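Local structure of A rubisco-like protein (Burkholderia fungorum, 3NWR) at residues 136-139 against 140-143; 393-396 against 397-401; 412-415 against 416-420. The protein is of undetermined reaction but, as kin of the large chain of ribulose bisphosphate carboxylase, is probably an enzyme, perhaps a lyase, working through related enolate chemistry. All coordinates share one frame; numbering follows the deposited sequence.

Contact 1 of 3, residues 136-139 against 140-143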
ATOM      1  N   ALA A 136       2.616   6.383  24.605  1.00 18.17           N
ATOM      2  CA  ALA A 136       2.989   5.020  24.959  1.00 17.41           C
ATOM      3  C   ALA A 136       1.779   4.138  25.263  1.00 16.98           C
ATOM      4  O   ALA A 136       1.740   2.971  24.876  1.00 18.04           O
ATOM      5  CB  ALA A 136       3.947   5.033  26.152  1.00 19.63           C
ATOM      6  N   SER A 137       0.797   4.690  25.969  1.00 19.40           N
ATOM      7  CA  SER A 137      -0.384   3.919  26.345  1.00 19.21           C
ATOM      8  C   SER A 137      -1.193   3.478  25.126  1.00 17.85           C
ATOM      9  O   SER A 137      -1.863   2.449  25.154  1.00 19.68           O
ATOM     10  CB  SER A 137      -1.264   4.714  27.316  1.00 20.10           C
ATOM     11  OG  SER A 137      -1.670   5.959  26.765  1.00 23.26           O
ATOM     12  N   TYR A 138      -1.131   4.266  24.060  1.00 18.72           N
ATOM     13  CA  TYR A 138      -1.791   3.894  22.810  1.00 17.90           C
ATOM     14  C   TYR A 138      -0.957   2.849  22.062  1.00 15.26           C
ATOM     15  O   TYR A 138      -1.483   1.830  21.597  1.00 15.10           O
ATOM     16  CB  TYR A 138      -2.005   5.138  21.949  1.00 15.40           C
ATOM     17  CG  TYR A 138      -2.801   4.930  20.679  1.00 16.13           C
ATOM     18  CD1 TYR A 138      -4.106   4.437  20.711  1.00 15.40           C
ATOM     19  CD2 TYR A 138      -2.260   5.276  19.441  1.00 15.70           C
ATOM     20  CE1 TYR A 138      -4.844   4.274  19.535  1.00 15.40           C
ATOM     21  CE2 TYR A 138      -2.986   5.110  18.266  1.00 14.82           C
ATOM     22  CZ  TYR A 138      -4.272   4.607  18.323  1.00 15.58           C
ATOM     23  OH  TYR A 138      -5.001   4.451  17.159  1.00 14.67           O
ATOM     24  N   ARG A 139       0.342   3.093  21.953  1.00 15.38           N
ATOM     25  CA  ARG A 139       1.242   2.137  21.300  1.00 14.85           C
ATOM     26  C   ARG A 139       1.106   0.734  21.897  1.00 17.89           C
ATOM     27  O   ARG A 139       1.159  -0.276  21.189  1.00 16.26           O
ATOM     28  CB  ARG A 139       2.689   2.631  21.411  1.00 16.41           C
ATOM     29  CG  ARG A 139       3.701   1.900  20.526  1.00 15.12           C
ATOM     30  CD  ARG A 139       4.316   0.685  21.223  1.00 15.06           C
ATOM     31  NE  ARG A 139       5.162  -0.072  20.301  1.00 15.61           N
ATOM     32  CZ  ARG A 139       4.700  -1.020  19.493  1.00 15.05           C
ATOM     33  NH1 ARG A 139       3.405  -1.331  19.508  1.00 14.23           N
ATOM     34  NH2 ARG A 139       5.524  -1.662  18.668  1.00 14.95           N
ATOM     35  N   ALA A 140       0.921   0.684  23.211  1.00 17.27           N
ATOM     36  CA  ALA A 140       0.784  -0.576  23.928  1.00 17.78           C
ATOM     37  C   ALA A 140      -0.421  -1.408  23.491  1.00 18.47           C
ATOM     38  O   ALA A 140      -0.472  -2.605  23.763  1.00 18.12           O
ATOM     39  CB  ALA A 140       0.719  -0.309  25.447  1.00 19.33           C
ATOM     40  N   ARG A 141      -1.385  -0.782  22.819  1.00 15.68           N
ATOM     41  CA  ARG A 141      -2.604  -1.470  22.428  1.00 15.33           C
ATOM     42  C   ARG A 141      -2.442  -2.162  21.078  1.00 16.24           C
ATOM     43  O   ARG A 141      -3.354  -2.823  20.598  1.00 19.19           O
ATOM     44  CB  ARG A 141      -3.783  -0.493  22.403  1.00 17.20           C
ATOM     45  CG  ARG A 141      -4.076   0.111  23.775  1.00 21.29           C
ATOM     46  CD  ARG A 141      -4.967   1.344  23.675  1.00 25.57           C
ATOM     47  NE  ARG A 141      -6.303   1.031  23.178  1.00 28.67           N
ATOM     48  CZ  ARG A 141      -7.205   1.944  22.826  1.00 33.13           C
ATOM     49  NH1 ARG A 141      -6.924   3.241  22.906  1.00 29.29           N
ATOM     50  NH2 ARG A 141      -8.395   1.557  22.384  1.00 34.63           N
ATOM     51  N   PHE A 142      -1.260  -2.016  20.489  1.00 14.96           N
ATOM     52  CA  PHE A 142      -0.937  -2.727  19.255  1.00 14.67           C
ATOM     53  C   PHE A 142       0.035  -3.863  19.559  1.00 16.94           C
ATOM     54  O   PHE A 142       0.028  -4.398  20.668  1.00 21.29           O
ATOM     55  CB  PHE A 142      -0.396  -1.741  18.217  1.00 12.95           C
ATOM     56  CG  PHE A 142      -1.388  -0.666  17.843  1.00 13.74           C
ATOM     57  CD1 PHE A 142      -2.200  -0.811  16.730  1.00 12.62           C
ATOM     58  CD2 PHE A 142      -1.526   0.471  18.622  1.00 13.63           C
ATOM     59  CE1 PHE A 142      -3.122   0.175  16.382  1.00 13.34           C
ATOM     60  CE2 PHE A 142      -2.446   1.471  18.288  1.00 12.93           C
ATOM     61  CZ  PHE A 142      -3.249   1.321  17.160  1.00 14.16           C
ATOM     62  N   GLU A 143       0.854  -4.254  18.591  1.00 14.73           N
ATOM     63  CA  GLU A 143       1.776  -5.356  18.812  1.00 14.22           C
ATOM     64  C   GLU A 143       3.209  -4.879  18.968  1.00 14.93           C
ATOM     65  O   GLU A 143       3.659  -3.996  18.240  1.00 15.07           O
ATOM     66  CB  GLU A 143       1.681  -6.365  17.666  1.00 16.69           C
ATOM     67  CG  GLU A 143       0.352  -7.121  17.637  1.00 17.09           C
ATOM     68  CD  GLU A 143       0.218  -8.082  18.813  1.00 18.15           C
ATOM     69  OE1 GLU A 143       1.250  -8.596  19.276  1.00 25.46           O
ATOM     70  OE2 GLU A 143      -0.916  -8.326  19.272  1.00 31.97           O
TER
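The carbonyl O of Glu143 is gripped by both terminal nitrogens of Arg139, NH1 at 3.0 Å and NH2 at the same separation. This end-on, two-pronged hold ties the end of the short helix 136-139 to the chain leaving it, round a type I beta turn from Arg139 to Phe142, on the link between strand 126-133 of the antiparallel sheet and strand 163-165 of the parallel barrel sheet of this rubisco-like chain. Both nitrogens come from one face of the Glu143 carbonyl, NH1 well above its plane, and both bonds are bent, as a shared acceptor would have it. A bend at chi2 (-90°) in the Arg139 chain brings the guanidinium round to Glu143, and its NE forms a salt bridge with Asp349, so NE and the terminal nitrogens each have a partner.

The backbone shows the change from helix to turn: Ala140 N donates to Ala136 O in the helical i to i+4 pattern, whereas Arg141 N to Tyr138 O (2.9 Å) and Phe142 N to Arg139 O are i to i+3 bonds.

The buried rings of Tyr138 and Phe142 form a T-shaped pair, with centroids 5.0 Å apart and planes at 83°. Phe142 supplies the edge, and its CE2 stands over the centre of the Tyr138 face. Tyr138 CG lies opposite the backbone N (chi1 -174°), which carries the ring along beside the turn; its OH is hydrogen-bonded to Asp104 O. Arg141 NH2 forms a salt bridge with Asp104 OD1, while NH1 lies at the Tyr138 ring edge, 3.8 Å from CD1.

Contact 2 of 3, residues 393-396 against 397-401. With SO4 (sulfate ion), chain C.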
ATOM      1  N   ALA A 393      36.057 -16.032   1.579  1.00 19.13           N
ATOM      2  CA  ALA A 393      36.941 -14.875   1.682  1.00 21.93           C
ATOM      3  C   ALA A 393      36.122 -13.585   1.730  1.00 19.11           C
ATOM      4  O   ALA A 393      36.470 -12.636   2.449  1.00 17.30           O
ATOM      5  CB  ALA A 393      37.923 -14.846   0.516  1.00 21.85           C
ATOM      6  N   GLY A 394      35.029 -13.559   0.973  1.00 17.80           N
ATOM      7  CA  GLY A 394      34.132 -12.416   0.968  1.00 18.12           C
ATOM      8  C   GLY A 394      33.537 -12.148   2.338  1.00 17.12           C
ATOM      9  O   GLY A 394      33.568 -11.021   2.845  1.00 15.25           O
ATOM     10  N   VAL A 395      32.979 -13.184   2.951  1.00 16.03           N
ATOM     11  CA  VAL A 395      32.432 -13.031   4.289  1.00 16.52           C
ATOM     12  C   VAL A 395      33.526 -12.562   5.241  1.00 14.45           C
ATOM     13  O   VAL A 395      33.318 -11.667   6.061  1.00 15.98           O
ATOM     14  CB  VAL A 395      31.776 -14.330   4.785  1.00 17.34           C
ATOM     15  CG1 VAL A 395      31.340 -14.185   6.232  1.00 19.37           C
ATOM     16  CG2 VAL A 395      30.578 -14.686   3.882  1.00 16.84           C
ATOM     17  N   THR A 396      34.707 -13.150   5.111  1.00 16.19           N
ATOM     18  CA  THR A 396      35.806 -12.773   5.984  1.00 16.00           C
ATOM     19  C   THR A 396      36.197 -11.312   5.789  1.00 14.61           C
ATOM     20  O   THR A 396      36.473 -10.612   6.759  1.00 15.81           O
ATOM     21  CB  THR A 396      37.009 -13.700   5.773  1.00 16.42           C
ATOM     22  OG1 THR A 396      36.628 -15.025   6.170  1.00 18.61           O
ATOM     23  CG2 THR A 396      38.208 -13.247   6.617  1.00 16.66           C
ATOM     24  N   SER A 397      36.201 -10.840   4.545  1.00 15.30           N
ATOM     25  CA  SER A 397      36.532  -9.437   4.297  1.00 14.10           C
ATOM     26  C   SER A 397      35.548  -8.513   5.016  1.00 15.19           C
ATOM     27  O   SER A 397      35.931  -7.482   5.574  1.00 15.00           O
ATOM     28  CB  SER A 397      36.585  -9.125   2.794  1.00 15.38           C
ATOM     29  OG  SER A 397      35.300  -9.052   2.199  1.00 16.16           O
ATOM     30  N   VAL A 398      34.276  -8.885   5.022  1.00 14.60           N
ATOM     31  CA  VAL A 398      33.271  -8.070   5.690  1.00 13.82           C
ATOM     32  C   VAL A 398      33.432  -8.136   7.210  1.00 13.40           C
ATOM     33  O   VAL A 398      33.349  -7.111   7.894  1.00 14.03           O
ATOM     34  CB  VAL A 398      31.855  -8.503   5.256  1.00 13.31           C
ATOM     35  CG1 VAL A 398      30.789  -7.874   6.145  1.00 15.49           C
ATOM     36  CG2 VAL A 398      31.630  -8.133   3.783  1.00 15.53           C
ATOM     37  N   ARG A 399      33.685  -9.338   7.735  1.00 14.04           N
ATOM     38  CA  ARG A 399      33.920  -9.505   9.168  1.00 14.72           C
ATOM     39  C   ARG A 399      35.168  -8.732   9.623  1.00 14.36           C
ATOM     40  O   ARG A 399      35.183  -8.141  10.700  1.00 15.06           O
ATOM     41  CB  ARG A 399      34.049 -10.987   9.523  1.00 14.45           C
ATOM     42  CG  ARG A 399      32.736 -11.763   9.431  1.00 16.79           C
ATOM     43  CD  ARG A 399      31.830 -11.436  10.623  1.00 17.37           C
ATOM     44  NE  ARG A 399      32.433 -11.905  11.862  1.00 18.86           N
ATOM     45  CZ  ARG A 399      32.346 -13.153  12.310  1.00 19.94           C
ATOM     46  NH1 ARG A 399      31.646 -14.056  11.628  1.00 19.99           N
ATOM     47  NH2 ARG A 399      32.952 -13.498  13.444  1.00 21.58           N
ATOM     48  N   GLN A 400      36.202  -8.744   8.790  1.00 13.56           N
ATOM     49  CA  GLN A 400      37.426  -7.989   9.088  1.00 15.41           C
ATOM     50  C   GLN A 400      37.171  -6.481   9.086  1.00 14.00           C
ATOM     51  O   GLN A 400      37.690  -5.751   9.935  1.00 14.69           O
ATOM     52  CB  GLN A 400      38.526  -8.350   8.093  1.00 14.71           C
ATOM     53  CG  GLN A 400      39.159  -9.704   8.371  1.00 15.09           C
ATOM     54  CD  GLN A 400      40.045 -10.184   7.239  1.00 15.22           C
ATOM     55  OE1 GLN A 400      40.041  -9.617   6.146  1.00 16.23           O
ATOM     56  NE2 GLN A 400      40.805 -11.251   7.494  1.00 17.07           N
ATOM     57  N   ALA A 401      36.351  -6.011   8.146  1.00 13.55           N
ATOM     58  CA  ALA A 401      35.962  -4.604   8.136  1.00 13.19           C
ATOM     59  C   ALA A 401      35.242  -4.229   9.432  1.00 13.71           C
ATOM     60  O   ALA A 401      35.513  -3.188  10.026  1.00 13.87           O
ATOM     61  CB  ALA A 401      35.086  -4.295   6.925  1.00 14.01           C
TER
HETATM   62  S   SO4 C 434      31.106 -16.746  14.252  0.79 25.67           S
HETATM   63  O1  SO4 C 434      32.520 -16.405  14.347  0.70 30.27           O
HETATM   64  O2  SO4 C 434      30.355 -15.926  15.200  0.88 26.71           O
HETATM   65  O3  SO4 C 434      30.926 -18.162  14.566  0.74 29.00           O
HETATM   66  O4  SO4 C 434      30.645 -16.475  12.896  0.71 25.64           O
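Gly394 O accepts two hydrogen bonds, one from the hydroxyl of Ser397 at 2.7 Å (OG to O) and one from the backbone N of Val398 at 3.1 Å. The Ser397 hydroxyl is placed by chi1 of 75°, which sets OG between the backbone N and the carbonyl carbon and points it back one turn. The lines from Gly394 O to Ser397 OG and to Val398 N diverge by about 60°, so the two donors approach this one oxygen from different directions. The buried hydroxyl therefore finds its acceptor within its own helix.

The remaining amides follow the i to i+4 ladder: Ser397 N to Ala393 O, Arg399 N to Val395 O, and Gln400 N to Thr396 O at 2.8 Å. This regular helix, 391-407, belongs to the C-terminal part of the catalytic, TIM-barrel domain of the rubisco large-chain family; Val398 and Arg399 lean on Ile164 of barrel strand 163-165, while Ser397 faces helix 419-427.

On another side, Thr396 directs CG2 at the amide of Gln400, 3.4 Å from NE2, a van der Waals contact of the methyl with the amide. The amide's polar ends are satisfied by Leu421 N at OE1 and Glu420 OE1 at NE2, and Thr396 OG1 bonds to Ala392 O.

Arg399 turns at chi2 and chi3 and runs off to a sulfate ion, probably from the crystallisation liquor. NH1 reaches sulfate O4 at 2.9 Å and NH2 reaches O1 at 3.1 Å, the second bond nearly straight at 173°. Arg161 and Arg228 also donate to the ion, making an arginine-lined anion site in which the close Arg399 and Arg161 charges share the sulfate.

Contact 3 of 3, residues 412-415 against 416-420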
ATOM      1  N   PRO A 412      41.954   0.806   5.549  1.00 13.97           N
ATOM      2  CA  PRO A 412      43.201   0.594   4.793  1.00 13.24           C
ATOM      3  C   PRO A 412      44.416   0.362   5.684  1.00 14.53           C
ATOM      4  O   PRO A 412      45.420  -0.139   5.189  1.00 17.60           O
ATOM      5  CB  PRO A 412      43.372   1.899   4.006  1.00 13.66           C
ATOM      6  CG  PRO A 412      41.968   2.479   3.939  1.00 15.50           C
ATOM      7  CD  PRO A 412      41.359   2.124   5.270  1.00 15.40           C
ATOM      8  N   VAL A 413      44.338   0.729   6.962  1.00 14.42           N
ATOM      9  CA  VAL A 413      45.405   0.385   7.901  1.00 13.16           C
ATOM     10  C   VAL A 413      45.274  -1.089   8.308  1.00 15.26           C
ATOM     11  O   VAL A 413      46.233  -1.859   8.243  1.00 15.39           O
ATOM     12  CB  VAL A 413      45.373   1.288   9.152  1.00 13.45           C
ATOM     13  CG1 VAL A 413      46.382   0.800  10.196  1.00 15.71           C
ATOM     14  CG2 VAL A 413      45.689   2.727   8.781  1.00 15.23           C
ATOM     15  N   TYR A 414      44.070  -1.485   8.708  1.00 15.90           N
ATOM     16  CA  TYR A 414      43.825  -2.868   9.120  1.00 13.85           C
ATOM     17  C   TYR A 414      44.091  -3.849   7.981  1.00 14.98           C
ATOM     18  O   TYR A 414      44.529  -4.978   8.207  1.00 15.16           O
ATOM     19  CB  TYR A 414      42.383  -2.996   9.604  1.00 14.26           C
ATOM     20  CG  TYR A 414      42.096  -4.172  10.503  1.00 15.24           C
ATOM     21  CD1 TYR A 414      42.775  -4.333  11.704  1.00 14.63           C
ATOM     22  CD2 TYR A 414      41.088  -5.082  10.188  1.00 17.33           C
ATOM     23  CE1 TYR A 414      42.487  -5.398  12.551  1.00 18.05           C
ATOM     24  CE2 TYR A 414      40.791  -6.147  11.035  1.00 19.31           C
ATOM     25  CZ  TYR A 414      41.499  -6.297  12.212  1.00 20.46           C
ATOM     26  OH  TYR A 414      41.221  -7.348  13.066  1.00 22.10           O
ATOM     27  N   ALA A 415      43.817  -3.419   6.754  1.00 14.22           N
ATOM     28  CA  ALA A 415      44.023  -4.252   5.571  1.00 13.47           C
ATOM     29  C   ALA A 415      45.467  -4.715   5.426  1.00 16.76           C
ATOM     30  O   ALA A 415      45.740  -5.745   4.819  1.00 18.07           O
ATOM     31  CB  ALA A 415      43.589  -3.500   4.309  1.00 15.62           C
ATOM     32  N   GLU A 416      46.390  -3.935   5.973  1.00 17.06           N
ATOM     33  CA  GLU A 416      47.798  -4.307   5.926  1.00 19.64           C
ATOM     34  C   GLU A 416      48.046  -5.577   6.734  1.00 21.78           C
ATOM     35  O   GLU A 416      49.030  -6.284   6.500  1.00 25.05           O
ATOM     36  CB  GLU A 416      48.669  -3.151   6.434  1.00 17.15           C
ATOM     37  CG  GLU A 416      48.677  -1.951   5.504  1.00 17.87           C
ATOM     38  CD  GLU A 416      49.224  -2.300   4.141  1.00 22.52           C
ATOM     39  OE1 GLU A 416      50.402  -2.703   4.060  1.00 22.99           O
ATOM     40  OE2 GLU A 416      48.482  -2.184   3.147  1.00 21.16           O
ATOM     41  N   HIS A 417      47.139  -5.858   7.670  1.00 19.04           N
ATOM     42  CA  HIS A 417      47.205  -7.038   8.537  1.00 24.08           C
ATOM     43  C   HIS A 417      46.298  -8.173   8.024  1.00 23.80           C
ATOM     44  O   HIS A 417      46.401  -9.315   8.477  1.00 22.52           O
ATOM     45  CB  HIS A 417      46.747  -6.684   9.965  1.00 20.16           C
ATOM     46  CG  HIS A 417      47.551  -5.607  10.634  1.00 21.19           C
ATOM     47  ND1 HIS A 417      48.922  -5.673  10.775  1.00 23.91           N
ATOM     48  CD2 HIS A 417      47.166  -4.466  11.254  1.00 20.07           C
ATOM     49  CE1 HIS A 417      49.349  -4.601  11.419  1.00 25.50           C
ATOM     50  NE2 HIS A 417      48.304  -3.853  11.725  1.00 25.22           N
ATOM     51  N   MET A 418      45.415  -7.853   7.081  1.00 19.15           N
ATOM     52  CA  MET A 418      44.240  -8.692   6.799  1.00 20.38           C
ATOM     53  C   MET A 418      44.007  -8.889   5.304  1.00 18.68           C
ATOM     54  O   MET A 418      43.398  -8.044   4.646  1.00 17.91           O
ATOM     55  CB  MET A 418      42.999  -8.043   7.422  1.00 18.74           C
ATOM     56  CG  MET A 418      43.067  -7.917   8.935  1.00 16.75           C
ATOM     57  SD  MET A 418      42.795  -9.487   9.772  1.00 21.63           S
ATOM     58  CE  MET A 418      43.569  -9.160  11.358  1.00 23.07           C
ATOM     59  N   PRO A 419      44.476 -10.022   4.763  1.00 17.89           N
ATOM     60  CA  PRO A 419      44.538 -10.264   3.317  1.00 17.92           C
ATOM     61  C   PRO A 419      43.180 -10.238   2.623  1.00 19.52           C
ATOM     62  O   PRO A 419      43.061  -9.673   1.536  1.00 19.02           O
ATOM     63  CB  PRO A 419      45.157 -11.663   3.225  1.00 24.60           C
ATOM     64  CG  PRO A 419      45.919 -11.819   4.486  1.00 29.83           C
ATOM     65  CD  PRO A 419      45.127 -11.099   5.529  1.00 23.77           C
ATOM     66  N   GLU A 420      42.170 -10.837   3.242  1.00 19.42           N
ATOM     67  CA  GLU A 420      40.848 -10.887   2.632  1.00 19.18           C
ATOM     68  C   GLU A 420      40.291  -9.481   2.441  1.00 19.02           C
ATOM     69  O   GLU A 420      39.777  -9.142   1.374  1.00 17.09           O
ATOM     70  CB  GLU A 420      39.905 -11.733   3.490  1.00 16.47           C
ATOM     71  CG  GLU A 420      40.200 -13.232   3.447  1.00 19.20           C
ATOM     72  CD  GLU A 420      41.238 -13.680   4.471  1.00 22.99           C
ATOM     73  OE1 GLU A 420      41.859 -12.829   5.142  1.00 20.85           O
ATOM     74  OE2 GLU A 420      41.427 -14.907   4.605  1.00 26.27           O
TER
HETATM   75  O   HOH W   1      46.096  -0.986   2.698  1.00 19.84           O
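One face of the Tyr414 ring carries Met418, whose CG sits 3.5 Å above the plane, displaced toward the rim, while His417 CD2 approaches obliquely. The CG contact is a CH-pi interaction, 3.8 Å from CG to the ring centroid and 23° off the normal. The sulfur completes a Met-aromatic contact farther out, with SD 4.7 Å from the centroid of the Tyr414 ring, at an oblique angle. Together they span the tight turn joining two C-terminal helices of the catalytic TIM-barrel domain of the rubisco large-chain family, the short helix 411-414 and helix 419-427, where Met418 holds the N-cap position of the second helix.

Two torsions account for the overlap. Tyr414 chi1 (-159°) turns the ring away from its own backbone N, and Met418, bent at chi2 (-75°), lays its thioether along the ring toward the phenol end. The terminal CE reaches the hydroxyl, 3.4 Å from Tyr414 OH. Ala403 and Ala404 of helix 391-407 and Leu421 also touch the Tyr414 side chain, which packs the turn onto its neighbours.

Three successive i to i+3 backbone bonds tighten the turn: Glu416 N to Val413 O, His417 N to Tyr414 O at 2.8 Å, and Met418 N to Ala415 O. All three donors stand above the carbonyl planes, most steeply Met418 N above Ala415 O. Ala415 O additionally accepts from Arg422 NH1.

On the solvent-exposed side, Glu416 folds back at chi2, bringing its carboxylate near Pro412. A water bridges the two, donating to Pro412 O and to Glu416 OE2 at 2.7 Å each.

Overall arrangement
Contacts 2 and 3 adjoin near the C-terminal end of the chain, with centres 11 Å apart, and touch directly. Gln400 O packs on Tyr414 CE2 at 3.3 Å and Ser397 CB on Glu420 O at 3.5 Å, so helix 391-407 packs on the turn at 412-420. Contact 1 lies on the opposite side of the chain's centre, about 29 Å from contact 2 and 36 Å from contact 3 between nearest atoms. It sits where the N-terminal domain hands over to the barrel. Contact 2 holds the sulfate ion; the Arg141 side chain of contact 1 is about 4 Å from a glycerol, probably from the crystallisation liquor. Lys195, carboxylated as in activated rubisco, is in none of the three.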